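Cyp101j2 (Sphingobium yanoikuyae, PDB 5KYO) is a haem-containing cytochrome P450 monooxygenase that probably hydroxylates the monoterpene 1,8-cineole. Local coordinates at residues D58-W63 with P343-A348; F311-V316 with L358-G363. One frame throughout, in Å; residues are numbered along the deposited sequence.

Contact 1 (D58-W63 with P343-A348); sequences DFHQSW and PTVVVA
In the cytochrome P450 fold, Trp63 on the first turn of helix 59-69, which probably corresponds to helix A of the family, packs on Pro343, Val345 and Val346 at the start of the short helix 344-348. The axes of the two helical segments pass 10.3 Å apart at 84°, nearly perpendicular, and 229 Å² is buried. Val345 CG1 sits over one indole face, 3.5 Å from Trp63 CD2. It lies 25° off the normal of the five-membered ring, which makes the contact a CH-pi interaction. This methyl reaches the indole because it stands anti to its own backbone N (chi1 -179°), while the other branch, CG2, approaches the edge of the Phe59 ring, 4.4 Å from CE1. At the indole edge, Pro343 CG lies near the ring plane, 3.6 Å from Trp63 CZ3. Val346 CG1 makes an oblique contact, 3.8 Å from Trp63 CE3. Shortening Trp63 to an alanine would probably open a gap beside Pro343 and Val345 and leave Asn415 OD1 without the indole N-H it accepts. The start of helix 59-69 is fixed by a capping box: Gln61 N donates to Asp58 OD2 (2.9 Å), and Asp58 N donates to Gln61 OE1 (2.9 Å). Around this buried contact, strand 318-323 brings Ser318 against both Trp63 and Pro343, helix 89-97 touches Val346 through Ala92, and Tyr413 of strand 413-414 rests on Phe59.

Contact 2 (F311-V316 with L358-G363); sequences FRRFPV and LEFRLG
The ExxR motif of the P450 fold, here Glu309 to Arg312 near the end of helix 303-313 (helix K of the family), is where Arg312 and Arg313 meet the loop carrying Leu358, Glu359 and Phe360. Arg312 NE forms a salt bridge with Glu309 OE1, and its NH1 donates to Pro357 O. Its NH2 comes close to Glu359 O at 2.9 Å, but the angle is too poor for a hydrogen bond; that carbonyl accepts instead from Arg364 NH2, an arrangement consistent with the meander region of P450s, which packs against the ExxR pair. Since Glu309 OE2 also accepts from Arg361 N, the motif glutamate ties helix and loop together. The bond between the two segments themselves is Arg313 NE to Leu358 O, 2.8 Å long and bent to 138° at the hydrogen. The donor stands 48° out of the carbonyl plane and so not on a lone pair. A bend at chi2 (56°), with chi1 and chi3 extended, brings the guanidinium between two apolar groups. Phe314 CE1 lies 3.2 Å above one face, offset toward the rim, and on the opposite face Leu358 CD2 sits over the centre, 3.8 Å from Arg313 CZ. This sandwich probably limits tilting of the planar group. Beyond it, Phe360 packs on the arginine's aliphatic part, CD2 to Arg313 CG at 4.2 Å, and the same Phe360 CD2 reaches 4.4 Å from Phe314 CE2, which lies at the edge of the Phe360 ring.

The centres of contacts 1 and 2 lie 11 Å apart on the same side of the chain's centre. Along the sequence their segments alternate, 58-63, 311-316, 343-348, 358-363, so chain-distant pieces interleave in one region. They touch directly: His60 NE2 lies 2.9 Å from Pro315 O, a probable hydrogen bond. Leu358 also packs on helix 59-69, so the helix that forms half of contact 1 also borders contact 2. Strand 318-323 follows segment 311-316 and strand 339-343 runs into helix 344-348; the two are antiparallel neighbours in the mixed sheet. Phe311 and Thr344 touch the haem, while the contacts lie farther off, the side chains of Val345 and Phe314 each about 9 Å from it.

Contact 1 (D58-W63 with P343-A348)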
loop_
_atom_site.group_PDB
_atom_site.type_symbol
_atom_site.label_atom_id
_atom_site.label_comp_id
_atom_site.label_asym_id
_atom_site.label_seq_id
_atom_site.Cartn_x
_atom_site.Cartn_y
_atom_site.Cartn_z
ATOM N N ASP A 58 4.405 14.952 12.765
ATOM C CA ASP A 58 3.451 14.014 12.196
ATOM C C ASP A 58 3.932 13.604 10.807
ATOM O O ASP A 58 4.471 14.424 10.081
ATOM C CB ASP A 58 2.054 14.637 12.134
ATOM C CG ASP A 58 1.133 13.911 11.180
ATOM O OD1 ASP A 58 0.581 12.857 11.566
ATOM O OD2 ASP A 58 0.960 14.389 10.039
ATOM N N PHE A 59 3.736 12.337 10.443
ATOM C CA PHE A 59 4.138 11.812 9.130
ATOM C C PHE A 59 3.706 12.709 7.976
ATOM O O PHE A 59 4.527 13.139 7.164
ATOM C CB PHE A 59 3.547 10.403 8.923
ATOM C CG PHE A 59 3.904 9.768 7.601
ATOM C CD1 PHE A 59 3.150 10.025 6.463
ATOM C CD2 PHE A 59 4.938 8.861 7.516
ATOM C CE1 PHE A 59 3.452 9.434 5.266
ATOM C CE2 PHE A 59 5.250 8.258 6.316
ATOM C CZ PHE A 59 4.512 8.546 5.188
ATOM N N HIS A 60 2.413 12.994 7.883
ATOM C CA HIS A 60 1.935 13.729 6.723
ATOM C C HIS A 60 2.329 15.216 6.786
ATOM O O HIS A 60 2.576 15.850 5.750
ATOM C CB HIS A 60 0.431 13.518 6.579
ATOM C CG HIS A 60 0.085 12.115 6.185
ATOM N ND1 HIS A 60 0.012 11.079 7.091
ATOM C CD2 HIS A 60 -0.097 11.554 4.963
ATOM C CE1 HIS A 60 -0.251 9.952 6.453
ATOM N NE2 HIS A 60 -0.323 10.215 5.161
ATOM N N GLN A 61 2.422 15.750 8.001
ATOM C CA GLN A 61 2.866 17.120 8.213
ATOM C C GLN A 61 4.296 17.298 7.706
ATOM O O GLN A 61 4.581 18.222 6.964
ATOM C CB GLN A 61 2.767 17.483 9.701
ATOM C CG GLN A 61 3.537 18.731 10.111
ATOM C CD GLN A 61 3.806 18.777 11.612
ATOM O OE1 GLN A 61 4.103 17.754 12.231
ATOM N NE2 GLN A 61 3.701 19.968 12.203
ATOM N N SER A 62 5.178 16.388 8.115
ATOM C CA SER A 62 6.553 16.312 7.627
ATOM C C SER A 62 6.652 16.443 6.104
ATOM O O SER A 62 7.456 17.243 5.572
ATOM C CB SER A 62 7.176 14.985 8.080
ATOM O OG SER A 62 8.532 14.879 7.692
ATOM N N TRP A 63 5.835 15.650 5.413
ATOM C CA TRP A 63 5.787 15.660 3.955
ATOM C C TRP A 63 5.336 17.016 3.433
ATOM O O TRP A 63 5.869 17.516 2.450
ATOM C CB TRP A 63 4.844 14.568 3.429
ATOM C CG TRP A 63 5.458 13.206 3.295
ATOM C CD1 TRP A 63 5.677 12.299 4.294
ATOM C CD2 TRP A 63 5.922 12.591 2.090
ATOM N NE1 TRP A 63 6.259 11.165 3.782
ATOM C CE2 TRP A 63 6.416 11.321 2.430
ATOM C CE3 TRP A 63 5.969 12.997 0.757
ATOM C CZ2 TRP A 63 6.956 10.450 1.481
ATOM C CZ3 TRP A 63 6.509 12.134 -0.185
ATOM C CH2 TRP A 63 6.994 10.878 0.181
ATOM N N PRO A 343 4.763 10.195 -5.247
ATOM C CA PRO A 343 4.078 9.677 -4.056
ATOM C C PRO A 343 2.585 9.987 -4.002
ATOM O O PRO A 343 2.153 11.121 -4.231
ATOM C CB PRO A 343 4.814 10.372 -2.901
ATOM C CG PRO A 343 6.136 10.770 -3.486
ATOM C CD PRO A 343 5.820 11.152 -4.891
ATOM N N THR A 344 1.797 8.975 -3.664
ATOM C CA THR A 344 0.384 9.201 -3.439
ATOM C C THR A 344 0.220 10.256 -2.346
ATOM O O THR A 344 -0.779 10.948 -2.313
ATOM C CB THR A 344 -0.355 7.913 -3.032
ATOM O OG1 THR A 344 0.147 7.461 -1.777
ATOM C CG2 THR A 344 -0.107 6.808 -4.065
ATOM N N VAL A 345 1.222 10.359 -1.474
ATOM C CA VAL A 345 1.214 11.258 -0.315
ATOM C C VAL A 345 1.071 12.726 -0.704
ATOM O O VAL A 345 0.310 13.464 -0.075
ATOM C CB VAL A 345 2.508 11.109 0.529
ATOM C CG1 VAL A 345 2.478 12.038 1.748
ATOM C CG2 VAL A 345 2.700 9.663 0.951
ATOM N N VAL A 346 1.775 13.142 -1.756
ATOM C CA VAL A 346 1.790 14.558 -2.134
ATOM C C VAL A 346 0.505 14.970 -2.845
ATOM O O VAL A 346 0.255 16.158 -3.045
ATOM C CB VAL A 346 3.017 14.897 -3.013
ATOM C CG1 VAL A 346 4.275 14.383 -2.342
ATOM C CG2 VAL A 346 2.886 14.300 -4.387
ATOM N N VAL A 347 -0.332 13.995 -3.178
ATOM C CA VAL A 347 -1.596 14.273 -3.854
ATOM C C VAL A 347 -2.647 14.838 -2.885
ATOM O O VAL A 347 -3.017 16.014 -2.986
ATOM C CB VAL A 347 -2.145 13.003 -4.555
ATOM C CG1 VAL A 347 -3.544 13.245 -5.087
ATOM C CG2 VAL A 347 -1.213 12.596 -5.683
ATOM N N ALA A 348 -3.104 14.033 -1.930
ATOM C CA ALA A 348 -4.153 14.489 -1.013
ATOM C C ALA A 348 -3.656 15.530 -0.017
ATOM O O ALA A 348 -4.460 16.248 0.571
ATOM C CB ALA A 348 -4.765 13.296 -0.255
#

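Contact 2 (F311-V316 with L358-G363)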
loop_
_atom_site.group_PDB
_atom_site.type_symbol
_atom_site.label_atom_id
_atom_site.label_comp_id
_atom_site.label_asym_id
_atom_site.label_seq_id
_atom_site.Cartn_x
_atom_site.Cartn_y
_atom_site.Cartn_z
ATOM N N PHE A 311 -9.078 6.880 4.305
ATOM C CA PHE A 311 -8.281 6.607 3.107
ATOM C C PHE A 311 -7.795 7.904 2.462
ATOM O O PHE A 311 -6.676 7.950 1.954
ATOM C CB PHE A 311 -9.044 5.735 2.101
ATOM C CG PHE A 311 -9.020 4.273 2.459
ATOM C CD1 PHE A 311 -7.827 3.578 2.467
ATOM C CD2 PHE A 311 -10.168 3.616 2.843
ATOM C CE1 PHE A 311 -7.784 2.242 2.814
ATOM C CE2 PHE A 311 -10.138 2.276 3.218
ATOM C CZ PHE A 311 -8.946 1.584 3.193
ATOM N N ARG A 312 -8.591 8.971 2.538
ATOM C CA ARG A 312 -8.119 10.284 2.065
ATOM C C ARG A 312 -6.988 10.842 2.926
ATOM O O ARG A 312 -6.003 11.363 2.410
ATOM C CB ARG A 312 -9.250 11.318 2.025
ATOM C CG ARG A 312 -8.763 12.679 1.510
ATOM C CD ARG A 312 -9.595 13.841 2.043
ATOM N NE ARG A 312 -9.484 13.994 3.492
ATOM C CZ ARG A 312 -8.472 14.605 4.104
ATOM N NH1 ARG A 312 -7.475 15.094 3.389
ATOM N NH2 ARG A 312 -8.446 14.717 5.428
ATOM N N ARG A 313 -7.129 10.734 4.243
ATOM C CA ARG A 313 -6.242 11.436 5.182
ATOM C C ARG A 313 -4.860 10.790 5.311
ATOM O O ARG A 313 -3.866 11.488 5.533
ATOM C CB ARG A 313 -6.922 11.517 6.559
ATOM C CG ARG A 313 -6.071 12.057 7.729
ATOM C CD ARG A 313 -5.458 13.456 7.514
ATOM N NE ARG A 313 -4.697 13.830 8.698
ATOM C CZ ARG A 313 -3.457 13.413 8.935
ATOM N NH1 ARG A 313 -2.830 12.651 8.051
ATOM N NH2 ARG A 313 -2.841 13.755 10.047
ATOM N N PHE A 314 -4.781 9.471 5.122
ATOM C CA PHE A 314 -3.538 8.748 5.378
ATOM C C PHE A 314 -2.964 7.973 4.184
ATOM O O PHE A 314 -2.845 6.755 4.239
ATOM C CB PHE A 314 -3.752 7.775 6.544
ATOM C CG PHE A 314 -4.111 8.462 7.827
ATOM C CD1 PHE A 314 -3.153 9.204 8.505
ATOM C CD2 PHE A 314 -5.395 8.409 8.331
ATOM C CE1 PHE A 314 -3.457 9.860 9.688
ATOM C CE2 PHE A 314 -5.718 9.072 9.529
ATOM C CZ PHE A 314 -4.744 9.800 10.198
ATOM N N PRO A 315 -2.621 8.678 3.098
ATOM C CA PRO A 315 -1.963 7.981 1.984
ATOM C C PRO A 315 -0.625 7.403 2.462
ATOM O O PRO A 315 0.012 8.040 3.295
ATOM C CB PRO A 315 -1.770 9.086 0.942
ATOM C CG PRO A 315 -1.734 10.393 1.785
ATOM C CD PRO A 315 -2.707 10.137 2.891
ATOM N N VAL A 316 -0.230 6.209 2.003
ATOM C CA VAL A 316 1.003 5.616 2.500
ATOM C C VAL A 316 2.012 5.218 1.405
ATOM O O VAL A 316 3.219 5.125 1.667
ATOM C CB VAL A 316 0.700 4.357 3.381
ATOM C CG1 VAL A 316 0.118 4.777 4.727
ATOM C CG2 VAL A 316 -0.231 3.362 2.661
ATOM N N LEU A 358 -4.919 18.012 6.452
ATOM C CA LEU A 358 -4.488 17.323 7.659
ATOM C C LEU A 358 -5.639 17.137 8.628
ATOM O O LEU A 358 -5.539 16.368 9.583
ATOM C CB LEU A 358 -3.363 18.092 8.356
ATOM C CG LEU A 358 -1.956 17.949 7.788
ATOM C CD1 LEU A 358 -0.957 18.658 8.694
ATOM C CD2 LEU A 358 -1.559 16.479 7.595
ATOM N N GLU A 359 -6.729 17.860 8.412
ATOM C CA GLU A 359 -7.849 17.745 9.330
ATOM C C GLU A 359 -8.678 16.512 9.001
ATOM O O GLU A 359 -8.989 16.251 7.838
ATOM C CB GLU A 359 -8.719 18.999 9.290
ATOM C CG GLU A 359 -9.908 18.923 10.220
ATOM C CD GLU A 359 -10.572 20.264 10.431
ATOM O OE1 GLU A 359 -10.734 21.020 9.446
ATOM O OE2 GLU A 359 -10.928 20.561 11.589
ATOM N N PHE A 360 -9.016 15.743 10.029
ATOM C CA PHE A 360 -9.921 14.621 9.835
ATOM C C PHE A 360 -11.343 15.122 10.027
ATOM O O PHE A 360 -11.734 15.508 11.132
ATOM C CB PHE A 360 -9.596 13.468 10.805
ATOM C CG PHE A 360 -10.296 12.173 10.461
ATOM C CD1 PHE A 360 -11.642 12.011 10.744
ATOM C CD2 PHE A 360 -9.606 11.128 9.856
ATOM C CE1 PHE A 360 -12.311 10.836 10.443
ATOM C CE2 PHE A 360 -10.278 9.929 9.542
ATOM C CZ PHE A 360 -11.630 9.793 9.837
ATOM N N ARG A 361 -12.110 15.144 8.943
ATOM C CA ARG A 361 -13.486 15.611 8.965
ATOM C C ARG A 361 -14.472 14.590 8.409
ATOM O O ARG A 361 -14.306 14.104 7.297
ATOM C CB ARG A 361 -13.604 16.915 8.171
ATOM C CG ARG A 361 -13.160 18.146 8.949
ATOM C CD ARG A 361 -13.171 19.394 8.080
ATOM N NE ARG A 361 -14.281 19.400 7.131
ATOM C CZ ARG A 361 -14.272 20.071 5.983
ATOM N NH1 ARG A 361 -13.207 20.792 5.645
ATOM N NH2 ARG A 361 -15.322 20.026 5.169
ATOM N N LEU A 362 -15.498 14.266 9.188
ATOM C CA LEU A 362 -16.624 13.493 8.674
ATOM C C LEU A 362 -17.518 14.318 7.740
ATOM O O LEU A 362 -18.268 13.774 6.937
ATOM C CB LEU A 362 -17.465 12.943 9.828
ATOM C CG LEU A 362 -16.718 12.059 10.829
ATOM C CD1 LEU A 362 -17.696 11.396 11.793
ATOM C CD2 LEU A 362 -15.918 11.021 10.064
ATOM N N GLY A 363 -17.447 15.636 7.830
ATOM C CA GLY A 363 -18.334 16.460 7.023
ATOM C C GLY A 363 -18.058 16.546 5.524
ATOM O O GLY A 363 -18.861 17.115 4.781
#